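Local coordinates for protein glutathione synthetase-like effector 30 (Gpa-GSS30-apo) (Globodera pallida, PDB 5OET) that is a nematode effector of the glutathione synthetase family, probably derived from the ATP-dependent ligase that joins gamma-glutamylcysteine to glycine, at residues 456-461 / 467-472; 191-196 / 517-522; 172-175 / 179-182. All coordinates share one frame; numbering follows the deposited sequence.

Interaction 1. Residues 456-461 / 467-472; sequences NHFVRP and LNLDAT
The rings of H457 and F458 reach the segment 467-472 because both side chains turn CG beside their own backbone N and anti to the carbonyl carbon (chi1 -42° for H457). The H457 imidazole comes to the corner at N468 and accepts a hydrogen bond at ND1 from N468 N, 3.0 Å away, with the donor tilted from the ring plane. CA of L467 lies in plane at the same ring edge. The N468 amide runs alongside the imidazole, pointing the same way with its plane turned 76°, and its ND2 is hydrogen-bonded to Q42 OE1. These residues close an antiparallel beta hairpin of strands 454-459 and 469-484 in the large mixed sheet of the glutathione synthetase fold. N456 and L469 form its hydrogen-bonded pair, N456 N giving to L469 O (3.1 Å) and L469 N to N456 O (3.0 Å). The chain turns a corner at N468, and the short axes of 456-459 and 469-472 stand at 90°; the F458 ring packs against L469 and A471. L469 CD1 sits over one face of its ring, 3.4 Å from F458 CD2, while A471 CB meets F458 CZ at 3.7 Å, near the far end of the ring. The side-chain amide of N456 is gripped at both ends, which fixes its rotation: OD1 accepts from H457 N, and ND2 gives to S94 OG and Y92 O.

Interaction 2. Residues 191-196 / 517-522; sequences IGSFGT and SVYDSP
Y519 meets S193 and T196 through its side chain alone, for the nearest CA atoms, T196 CA and Y519 CA, are 8.8 Å apart, and the backbones share no hydrogen bond. The contact joins the C-terminal strand 517-524 of the large mixed sheet to the loop that leads from strand 179-188 into helix 196-210, within the glutathione synthetase fold. Y519 points its ring at this loop, with CG anti to the carbonyl carbon (chi1 -72°). S193 OG comes to the ring edge, near its plane, and lies 3.4 Å from Y519 CE1; the phenol oxygen is farther off, with S193 OG and Y519 OH 3.9 Å apart. T196 crosses the tyrosine at about a right angle and brings OG1 obliquely to the same ring carbon. Both hydroxyl oxygens thus have CE1 as their nearest ring atom. F200, one turn further along the helix, meets the tyrosine ring with its plane nearly parallel, and K501 makes a cation-pi contact with it. The loop has its own polar ties, S193 N to E261 OE1 and S193 O to T197 OG1. In the next residue of the strand, D520 OD1 accepts a 2.6 Å hydrogen bond from S521 N on the anti side of its carboxylate.

Interaction 3. Residues 172-175 / 179-182; sequences SQED and YVLK
Q173 and Y179 face each other across the end of a hairpin, the glutamine chain crossing the tyrosine side chain at a slant, alongside CD1 and CE1, with its amide plane turned 31° from the ring plane. Q173 sets CG anti to its backbone N (chi1 -157°) and runs on extended, which carries CB and CG past Y179 CE1 and the amide to the phenol end. There Q173 NE2 makes a weak hydrogen bond to Y179 OH, 2.7 Å long but bent to 117° at the hydrogen. The amide nitrogen approaches the ring obliquely, while C of S172 lies in plane at the ring edge. The pair sits on one face of the hairpin formed by strands 160-173 and 179-188, where Q173 and Y179 are a non-hydrogen-bonded antiparallel pair; L100 of helix 98-119 also touches the tyrosine.

S172 and V180 have their side chains on the opposite face and are the neighbouring hydrogen-bonded pair. S172 N gives to V180 O and V180 N to S172 O, each at 2.8 Å and close to straight. S172 O also receives a CA-H contact from Y179 CA, 3.3 Å away. E174, just beyond the strand, crosses V180 at about a right angle: its CG lies 3.7 Å from V180 CG2, and its carboxylate passes beside CG1. S172 OG makes a weak hydrogen bond to R450 O.

Chemically, the two backbone bonds between S172 and V180 set the register at the hairpin end, whereas the bent amide-phenol bond probably adds little strength and leaves the Q173-Y179 pairing to rest largely on contact between the glutamine methylenes and the ring.

From the N terminus, interaction 3 comes first: residues 172-175 and 179-182 close a short hairpin between strands 160-173 and 179-188. The latter strand runs on to the loop 191-196, where interaction 2 opens a loop of 320 residues that closes at 517-522, tying the loop before helix 196-210 to the C-terminal strand. Interaction 1, another short hairpin connection, is nested inside that long loop. Interaction 3 stands in series with both. All three reach the same mixed sheet, and strands 160-173 and 469-484 are neighbours in it. Interactions 1 and 2 touch, F458 CE1 packing against V518 CG1, whereas interaction 3 stays about 9 Å from interaction 1 and about 10 Å from interaction 2 between nearest atoms.

Interaction 1. Residues 456-461 / 467-472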
loop_
_atom_site.group_PDB
_atom_site.type_symbol
_atom_site.label_atom_id
_atom_site.label_comp_id
_atom_site.label_asym_id
_atom_site.label_seq_id
_atom_site.Cartn_x
_atom_site.Cartn_y
_atom_site.Cartn_z
ATOM N N ASN A 456 -5.922 -22.059 11.706
ATOM C CA ASN A 456 -6.090 -20.774 11.050
ATOM C C ASN A 456 -6.383 -21.011 9.573
ATOM O O ASN A 456 -6.370 -22.172 9.100
ATOM C CB ASN A 456 -4.823 -19.926 11.225
ATOM C CG ASN A 456 -5.123 -18.437 11.378
ATOM O OD1 ASN A 456 -5.986 -17.902 10.681
ATOM N ND2 ASN A 456 -4.427 -17.771 12.284
ATOM N N HIS A 457 -6.663 -19.935 8.849
ATOM C CA HIS A 457 -6.889 -20.005 7.413
ATOM C C HIS A 457 -5.768 -19.281 6.671
ATOM O O HIS A 457 -5.330 -18.219 7.089
ATOM C CB HIS A 457 -8.238 -19.372 7.070
ATOM C CG HIS A 457 -9.321 -19.737 8.028
ATOM N ND1 HIS A 457 -9.898 -20.982 8.050
ATOM C CD2 HIS A 457 -9.912 -19.026 9.016
ATOM C CE1 HIS A 457 -10.798 -21.026 9.017
ATOM N NE2 HIS A 457 -10.816 -19.855 9.628
ATOM N N PHE A 458 -5.329 -19.839 5.552
ATOM C CA PHE A 458 -4.174 -19.328 4.798
ATOM C C PHE A 458 -4.590 -18.750 3.439
ATOM O O PHE A 458 -5.204 -19.437 2.641
ATOM C CB PHE A 458 -3.197 -20.482 4.569
ATOM C CG PHE A 458 -2.310 -20.805 5.741
ATOM C CD1 PHE A 458 -2.528 -20.290 7.022
ATOM C CD2 PHE A 458 -1.223 -21.682 5.543
ATOM C CE1 PHE A 458 -1.659 -20.618 8.062
ATOM C CE2 PHE A 458 -0.361 -22.005 6.585
ATOM C CZ PHE A 458 -0.582 -21.472 7.849
ATOM N N VAL A 459 -4.236 -17.502 3.178
ATOM C CA VAL A 459 -4.637 -16.812 1.956
ATOM C C VAL A 459 -3.428 -16.648 1.056
ATOM O O VAL A 459 -2.468 -16.010 1.448
ATOM C CB VAL A 459 -5.185 -15.424 2.296
ATOM C CG1 VAL A 459 -5.702 -14.720 1.046
ATOM C CG2 VAL A 459 -6.263 -15.566 3.344
ATOM N N ARG A 460 -3.482 -17.216 -0.146
ATOM C CA ARG A 460 -2.364 -17.191 -1.074
ATOM C C ARG A 460 -2.786 -16.592 -2.398
ATOM O O ARG A 460 -3.937 -16.738 -2.790
ATOM C CB ARG A 460 -1.849 -18.589 -1.335
ATOM C CG ARG A 460 -0.790 -19.025 -0.347
ATOM C CD ARG A 460 -0.461 -20.506 -0.514
ATOM N NE ARG A 460 -0.977 -21.339 0.588
ATOM C CZ ARG A 460 -1.063 -22.678 0.582
ATOM N NH1 ARG A 460 -0.676 -23.400 -0.479
ATOM N NH2 ARG A 460 -1.535 -23.309 1.662
ATOM N N PRO A 461 -1.833 -15.942 -3.103
ATOM C CA PRO A 461 -1.985 -15.451 -4.476
ATOM C C PRO A 461 -2.486 -16.484 -5.494
ATOM O O PRO A 461 -1.939 -17.573 -5.578
ATOM C CB PRO A 461 -0.565 -15.052 -4.848
ATOM C CG PRO A 461 0.077 -14.682 -3.557
ATOM C CD PRO A 461 -0.539 -15.535 -2.514
ATOM N N LEU A 467 -8.760 -23.443 4.354
ATOM C CA LEU A 467 -9.505 -23.218 5.590
ATOM C C LEU A 467 -9.250 -24.309 6.633
ATOM O O LEU A 467 -9.153 -25.490 6.317
ATOM C CB LEU A 467 -11.007 -23.157 5.287
ATOM C CG LEU A 467 -11.532 -22.268 4.154
ATOM C CD1 LEU A 467 -13.034 -22.468 3.989
ATOM C CD2 LEU A 467 -11.204 -20.800 4.370
ATOM N N ASN A 468 -9.130 -23.891 7.879
ATOM C CA ASN A 468 -8.991 -24.783 9.030
ATOM C C ASN A 468 -7.736 -25.677 8.981
ATOM O O ASN A 468 -7.794 -26.833 9.307
ATOM C CB ASN A 468 -10.269 -25.606 9.241
ATOM C CG ASN A 468 -11.483 -24.744 9.496
ATOM O OD1 ASN A 468 -12.426 -24.732 8.701
ATOM N ND2 ASN A 468 -11.472 -24.016 10.612
ATOM N N LEU A 469 -6.609 -25.114 8.569
ATOM C CA LEU A 469 -5.329 -25.809 8.639
ATOM C C LEU A 469 -4.810 -25.848 10.063
ATOM O O LEU A 469 -4.988 -24.882 10.806
ATOM C CB LEU A 469 -4.277 -25.067 7.819
ATOM C CG LEU A 469 -4.358 -25.268 6.321
ATOM C CD1 LEU A 469 -3.548 -24.183 5.633
ATOM C CD2 LEU A 469 -3.894 -26.675 5.943
ATOM N N ASP A 470 -4.132 -26.937 10.420
ATOM C CA ASP A 470 -3.212 -26.921 11.559
ATOM C C ASP A 470 -1.981 -26.125 11.172
ATOM O O ASP A 470 -1.417 -26.364 10.119
ATOM C CB ASP A 470 -2.783 -28.339 11.931
ATOM C CG ASP A 470 -3.943 -29.199 12.396
ATOM O OD1 ASP A 470 -5.114 -28.768 12.229
ATOM O OD2 ASP A 470 -3.662 -30.307 12.920
ATOM N N ALA A 471 -1.567 -25.191 12.019
ATOM C CA ALA A 471 -0.310 -24.455 11.823
ATOM C C ALA A 471 0.434 -24.234 13.125
ATOM O O ALA A 471 -0.172 -24.226 14.184
ATOM C CB ALA A 471 -0.591 -23.118 11.168
ATOM N N THR A 472 1.745 -24.035 13.022
ATOM C CA THR A 472 2.600 -23.724 14.166
ATOM C C THR A 472 3.119 -22.308 13.956
ATOM O O THR A 472 3.825 -22.070 12.983
ATOM C CB THR A 472 3.809 -24.695 14.306
ATOM O OG1 THR A 472 4.450 -24.869 13.038
ATOM C CG2 THR A 472 3.377 -26.044 14.804
#

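Interaction 2. Residues 191-196 / 517-522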
loop_
_atom_site.group_PDB
_atom_site.type_symbol
_atom_site.label_atom_id
_atom_site.label_comp_id
_atom_site.label_asym_id
_atom_site.label_seq_id
_atom_site.Cartn_x
_atom_site.Cartn_y
_atom_site.Cartn_z
ATOM N N ILE A 191 17.789 -8.115 7.476
ATOM C CA ILE A 191 16.653 -8.636 8.199
ATOM C C ILE A 191 15.375 -8.406 7.414
ATOM O O ILE A 191 15.103 -7.286 6.982
ATOM C CB ILE A 191 16.548 -7.961 9.592
ATOM C CG1 ILE A 191 17.653 -8.494 10.505
ATOM C CG2 ILE A 191 15.204 -8.241 10.257
ATOM C CD1 ILE A 191 17.942 -7.576 11.683
ATOM N N GLY A 192 14.569 -9.460 7.285
ATOM C CA GLY A 192 13.228 -9.345 6.730
ATOM C C GLY A 192 12.206 -8.758 7.689
ATOM O O GLY A 192 12.355 -8.827 8.902
ATOM N N SER A 193 11.164 -8.175 7.106
ATOM C CA SER A 193 9.916 -7.767 7.770
ATOM C C SER A 193 9.934 -6.519 8.663
ATOM O O SER A 193 9.061 -6.365 9.509
ATOM C CB SER A 193 9.312 -8.945 8.523
ATOM O OG SER A 193 9.303 -10.086 7.685
ATOM N N PHE A 194 10.870 -5.600 8.453
ATOM C CA PHE A 194 10.743 -4.277 9.075
ATOM C C PHE A 194 9.461 -3.513 8.643
ATOM O O PHE A 194 8.735 -2.942 9.487
ATOM C CB PHE A 194 11.948 -3.403 8.746
ATOM C CG PHE A 194 13.194 -3.763 9.488
ATOM C CD1 PHE A 194 13.215 -3.793 10.872
ATOM C CD2 PHE A 194 14.365 -3.999 8.810
ATOM C CE1 PHE A 194 14.373 -4.099 11.562
ATOM C CE2 PHE A 194 15.527 -4.302 9.497
ATOM C CZ PHE A 194 15.527 -4.358 10.875
ATOM N N GLY A 195 9.213 -3.493 7.330
ATOM C CA GLY A 195 8.099 -2.749 6.741
ATOM C C GLY A 195 6.795 -3.531 6.730
ATOM O O GLY A 195 5.721 -2.953 6.936
ATOM N N THR A 196 6.886 -4.846 6.520
ATOM C CA THR A 196 5.692 -5.698 6.474
ATOM C C THR A 196 4.984 -5.849 7.833
ATOM O O THR A 196 3.756 -6.034 7.877
ATOM C CB THR A 196 5.967 -7.124 5.927
ATOM O OG1 THR A 196 6.757 -7.872 6.855
ATOM C CG2 THR A 196 6.665 -7.080 4.564
ATOM N N SER A 517 5.529 -20.930 4.291
ATOM C CA SER A 517 5.072 -20.238 5.480
ATOM C C SER A 517 4.276 -18.979 5.124
ATOM O O SER A 517 4.132 -18.639 3.953
ATOM C CB SER A 517 6.259 -19.882 6.357
ATOM O OG SER A 517 6.764 -18.616 5.999
ATOM N N VAL A 518 3.783 -18.291 6.149
ATOM C CA VAL A 518 2.742 -17.294 5.992
ATOM C C VAL A 518 2.921 -16.213 7.065
ATOM O O VAL A 518 3.278 -16.504 8.181
ATOM C CB VAL A 518 1.369 -18.020 6.061
ATOM C CG1 VAL A 518 0.336 -17.302 6.920
ATOM C CG2 VAL A 518 0.825 -18.254 4.673
ATOM N N TYR A 519 2.676 -14.960 6.734
ATOM C CA TYR A 519 2.787 -13.916 7.735
ATOM C C TYR A 519 1.576 -13.973 8.605
ATOM O O TYR A 519 0.493 -14.262 8.151
ATOM C CB TYR A 519 2.907 -12.541 7.100
ATOM C CG TYR A 519 4.236 -12.361 6.469
ATOM C CD1 TYR A 519 5.344 -11.919 7.217
ATOM C CD2 TYR A 519 4.421 -12.675 5.118
ATOM C CE1 TYR A 519 6.590 -11.779 6.622
ATOM C CE2 TYR A 519 5.656 -12.544 4.517
ATOM C CZ TYR A 519 6.732 -12.103 5.276
ATOM O OH TYR A 519 7.916 -12.003 4.635
ATOM N N ASP A 520 1.768 -13.665 9.864
ATOM C CA ASP A 520 0.725 -13.821 10.842
ATOM C C ASP A 520 0.918 -12.716 11.874
ATOM O O ASP A 520 1.853 -11.946 11.770
ATOM C CB ASP A 520 0.857 -15.215 11.466
ATOM C CG ASP A 520 -0.434 -15.717 12.078
ATOM O OD1 ASP A 520 -1.275 -14.877 12.489
ATOM O OD2 ASP A 520 -0.618 -16.960 12.154
ATOM N N SER A 521 0.030 -12.619 12.840
ATOM C CA SER A 521 0.269 -11.768 13.999
ATOM C C SER A 521 -0.416 -12.377 15.243
ATOM O O SER A 521 -1.414 -13.075 15.122
ATOM C CB SER A 521 -0.197 -10.329 13.721
ATOM O OG SER A 521 -1.599 -10.227 13.793
ATOM N N PRO A 522 0.139 -12.132 16.436
ATOM C CA PRO A 522 -0.348 -12.854 17.591
ATOM C C PRO A 522 -1.644 -12.268 18.119
ATOM O O PRO A 522 -1.834 -11.049 18.054
ATOM C CB PRO A 522 0.776 -12.663 18.607
ATOM C CG PRO A 522 1.287 -11.309 18.293
ATOM C CD PRO A 522 1.158 -11.144 16.808
#

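Interaction 3. Residues 172-175 / 179-182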
loop_
_atom_site.group_PDB
_atom_site.type_symbol
_atom_site.label_atom_id
_atom_site.label_comp_id
_atom_site.label_asym_id
_atom_site.label_seq_id
_atom_site.Cartn_x
_atom_site.Cartn_y
_atom_site.Cartn_z
ATOM N N SER A 172 6.609 -24.015 23.181
ATOM C CA SER A 172 6.886 -25.455 23.129
ATOM C C SER A 172 6.159 -26.190 24.237
ATOM O O SER A 172 6.153 -25.733 25.371
ATOM C CB SER A 172 8.379 -25.687 23.265
ATOM O OG SER A 172 8.693 -27.059 23.127
ATOM N N GLN A 173 5.582 -27.337 23.900
ATOM C CA GLN A 173 4.773 -28.131 24.821
ATOM C C GLN A 173 5.664 -29.032 25.679
ATOM O O GLN A 173 6.153 -30.059 25.205
ATOM C CB GLN A 173 3.753 -28.986 24.037
ATOM C CG GLN A 173 2.524 -29.428 24.835
ATOM C CD GLN A 173 1.428 -30.015 23.934
ATOM O OE1 GLN A 173 1.539 -31.149 23.472
ATOM N NE2 GLN A 173 0.369 -29.236 23.674
ATOM N N GLU A 174 5.888 -28.640 26.936
ATOM C CA GLU A 174 6.557 -29.517 27.922
ATOM C C GLU A 174 5.594 -30.638 28.339
ATOM O O GLU A 174 4.436 -30.641 27.919
ATOM C CB GLU A 174 7.010 -28.719 29.159
ATOM C CG GLU A 174 8.250 -27.852 28.982
ATOM C CD GLU A 174 8.775 -27.325 30.317
ATOM O OE1 GLU A 174 7.975 -27.245 31.286
ATOM O OE2 GLU A 174 9.988 -27.002 30.411
ATOM N N ASP A 175 6.030 -31.538 29.227
ATOM C CA ASP A 175 5.309 -32.797 29.512
ATOM C C ASP A 175 3.969 -32.728 30.286
ATOM O O ASP A 175 3.024 -33.433 29.899
ATOM C CB ASP A 175 6.256 -33.844 30.148
ATOM C CG ASP A 175 6.976 -34.704 29.100
ATOM O OD1 ASP A 175 6.270 -35.407 28.331
ATOM O OD2 ASP A 175 8.238 -34.702 29.062
ATOM N N TYR A 179 2.690 -24.768 27.842
ATOM C CA TYR A 179 3.671 -24.240 26.871
ATOM C C TYR A 179 4.748 -23.372 27.524
ATOM O O TYR A 179 4.431 -22.575 28.398
ATOM C CB TYR A 179 2.950 -23.467 25.766
ATOM C CG TYR A 179 1.988 -24.340 25.000
ATOM C CD1 TYR A 179 2.462 -25.343 24.158
ATOM C CD2 TYR A 179 0.595 -24.184 25.128
ATOM C CE1 TYR A 179 1.584 -26.166 23.460
ATOM C CE2 TYR A 179 -0.290 -24.998 24.424
ATOM C CZ TYR A 179 0.217 -25.992 23.598
ATOM O OH TYR A 179 -0.612 -26.826 22.890
ATOM N N VAL A 180 6.007 -23.550 27.104
ATOM C CA VAL A 180 7.119 -22.659 27.504
ATOM C C VAL A 180 7.829 -22.019 26.297
ATOM O O VAL A 180 7.919 -22.611 25.217
ATOM C CB VAL A 180 8.182 -23.341 28.382
ATOM C CG1 VAL A 180 7.574 -23.770 29.702
ATOM C CG2 VAL A 180 8.857 -24.494 27.653
ATOM N N LEU A 181 8.333 -20.807 26.510
ATOM C CA LEU A 181 8.999 -20.043 25.468
ATOM C C LEU A 181 10.387 -20.636 25.234
ATOM O O LEU A 181 11.153 -20.814 26.194
ATOM C CB LEU A 181 9.116 -18.573 25.883
ATOM C CG LEU A 181 9.598 -17.578 24.808
ATOM C CD1 LEU A 181 8.574 -17.414 23.697
ATOM C CD2 LEU A 181 9.923 -16.224 25.433
ATOM N N LYS A 182 10.699 -20.948 23.971
ATOM C CA LYS A 182 12.036 -21.421 23.589
ATOM C C LYS A 182 12.534 -20.791 22.285
ATOM O O LYS A 182 11.838 -20.764 21.284
ATOM C CB LYS A 182 12.071 -22.953 23.534
ATOM C CG LYS A 182 12.071 -23.587 24.929
ATOM C CD LYS A 182 13.097 -24.708 25.109
ATOM C CE LYS A 182 13.369 -25.023 26.579
ATOM N NZ LYS A 182 13.856 -23.833 27.342
#